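Glutathione s-transferase protein (Ralstonia solanacearum, PDB 3TOU) binds glutathione and probably acts as a glutathione transferase, joining the tripeptide's thiol to electrophilic substrates. Local coordinates at residues N153-L157 with A158-V162. Numbering follows the deposited sequence.
Sequences NHLTL and ADIAV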
loop_
_atom_site.group_PDB
_atom_site.type_symbol
_atom_site.label_atom_id
_atom_site.label_comp_id
_atom_site.label_asym_id
_atom_site.label_seq_id
_atom_site.Cartn_x
_atom_site.Cartn_y
_atom_site.Cartn_z
ATOM N N ASN A 153 16.561 0.919 -18.637
ATOM C CA ASN A 153 17.673 1.860 -18.821
ATOM C C ASN A 153 17.408 3.296 -18.385
ATOM O O ASN A 153 18.197 4.194 -18.686
ATOM C CB ASN A 153 18.216 1.819 -20.271
ATOM C CG ASN A 153 17.187 2.267 -21.319
ATOM O OD1 ASN A 153 16.802 3.440 -21.385
ATOM N ND2 ASN A 153 16.769 1.331 -22.170
ATOM N N HIS A 154 16.308 3.521 -17.670
ATOM C CA HIS A 154 15.946 4.877 -17.306
ATOM C C HIS A 154 15.245 4.905 -15.957
ATOM O O HIS A 154 14.802 3.862 -15.461
ATOM C CB HIS A 154 15.074 5.534 -18.394
ATOM C CG HIS A 154 13.784 4.818 -18.659
ATOM N ND1 HIS A 154 13.656 3.850 -19.631
ATOM C CD2 HIS A 154 12.564 4.934 -18.080
ATOM C CE1 HIS A 154 12.412 3.400 -19.641
ATOM N NE2 HIS A 154 11.732 4.036 -18.703
ATOM N N LEU A 155 15.172 6.099 -15.381
ATOM C CA LEU A 155 14.466 6.304 -14.111
ATOM C C LEU A 155 12.998 5.892 -14.251
ATOM O O LEU A 155 12.317 6.268 -15.212
ATOM C CB LEU A 155 14.574 7.767 -13.666
ATOM C CG LEU A 155 13.788 8.168 -12.415
ATOM C CD1 LEU A 155 14.698 8.455 -11.249
ATOM C CD2 LEU A 155 12.970 9.407 -12.731
ATOM N N THR A 156 12.526 5.082 -13.306
ATOM C CA THR A 156 11.102 4.760 -13.232
ATOM C C THR A 156 10.602 5.036 -11.822
ATOM O O THR A 156 11.362 5.489 -10.942
ATOM C CB THR A 156 10.832 3.271 -13.536
ATOM O OG1 THR A 156 11.438 2.465 -12.521
ATOM C CG2 THR A 156 11.354 2.862 -14.937
ATOM N N LEU A 157 9.322 4.737 -11.605
ATOM C CA LEU A 157 8.729 4.805 -10.261
ATOM C C LEU A 157 9.457 3.901 -9.268
ATOM O O LEU A 157 9.488 4.206 -8.081
ATOM C CB LEU A 157 7.246 4.445 -10.316
ATOM C CG LEU A 157 6.407 4.530 -9.029
ATOM C CD1 LEU A 157 6.537 5.891 -8.349
ATOM C CD2 LEU A 157 4.959 4.175 -9.315
ATOM N N ALA A 158 10.078 2.824 -9.760
ATOM C CA ALA A 158 10.874 1.935 -8.899
ATOM C C ALA A 158 12.018 2.697 -8.234
ATOM O O ALA A 158 12.205 2.625 -7.018
ATOM C CB ALA A 158 11.410 0.745 -9.697
ATOM N N ASP A 159 12.757 3.458 -9.030
ATOM C CA ASP A 159 13.869 4.258 -8.512
ATOM C C ASP A 159 13.404 5.346 -7.563
ATOM O O ASP A 159 14.038 5.565 -6.524
ATOM C CB ASP A 159 14.624 4.890 -9.675
ATOM C CG ASP A 159 15.099 3.859 -10.658
ATOM O OD1 ASP A 159 15.982 3.063 -10.288
ATOM O OD2 ASP A 159 14.565 3.827 -11.784
ATOM N N ILE A 160 12.308 6.021 -7.926
ATOM C CA ILE A 160 11.730 7.075 -7.073
ATOM C C ILE A 160 11.369 6.513 -5.700
ATOM O O ILE A 160 11.766 7.066 -4.665
ATOM C CB ILE A 160 10.498 7.734 -7.739
ATOM C CG1 ILE A 160 10.933 8.519 -8.987
ATOM C CG2 ILE A 160 9.713 8.624 -6.736
ATOM C CD1 ILE A 160 9.779 9.007 -9.853
ATOM N N ALA A 161 10.649 5.396 -5.709
ATOM C CA ALA A 161 10.219 4.736 -4.474
ATOM C C ALA A 161 11.398 4.304 -3.608
ATOM O O ALA A 161 11.408 4.571 -2.404
ATOM C CB ALA A 161 9.307 3.568 -4.787
ATOM N N VAL A 162 12.393 3.656 -4.219
ATOM C CA VAL A 162 13.579 3.219 -3.471
ATOM C C VAL A 162 14.316 4.442 -2.885
ATOM O O VAL A 162 14.706 4.451 -1.711
ATOM C CB VAL A 162 14.524 2.357 -4.357
ATOM C CG1 VAL A 162 15.886 2.139 -3.669
ATOM C CG2 VAL A 162 13.888 1.007 -4.675
HETATM O O HOH W 1 13.980 1.686 -13.084
#
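A capping box formed by Thr156 and Asp159 starts helix 157-172. Thr156 is the N-cap residue. Thr156 OG1 accepts from Ala158 N at 3.1 Å, and the N-H...O angle of 136° shows a clearly bent bond. The Thr156 OG1 lies between its own backbone N and carbonyl carbon (chi1 65°), which turns the oxygen back over the first turn. Thr156 OG1 also touches the methyl of Ala158, 3.3 Å from its CB.

Asp159 returns the grip. Asp159 OD2 takes the N-H of Thr156 N at 2.8 Å in a nearly straight bond, using the anti lone pair. The other carboxylate oxygen, OD1, accepts from Cys150 N, so both oxygens are anchored to backbone amides and the carboxylate is held against rotation. A water donates to OD2 and also bonds to Thr156 OG1, linking the two side chains of the box. The helix start would be expected to stabilise the negative charge of Asp159.

This N-capping box, together with a hydrophobic staple between the residues flanking it, is a recurrent feature of the all-helical C-terminal domain of glutathione transferases. Here the staple pair is Leu155 and Ile160, which meet through Leu155 CD2 and Ile160 CD1 at 4.3 Å, a loose apolar contact. The other branch of Leu155, CD1, lies against Asp159 CB at 3.9 Å.

Regular helix bonding follows. Ile160 N donates to Thr156 O at 3.2 Å, and Ala161 N to Leu157 O at 2.9 Å. Leu155, Leu157 and Ile160 also touch helix 12-23 of the N-terminal domain, while Ala158 and Ala161 pack on helix 86-114.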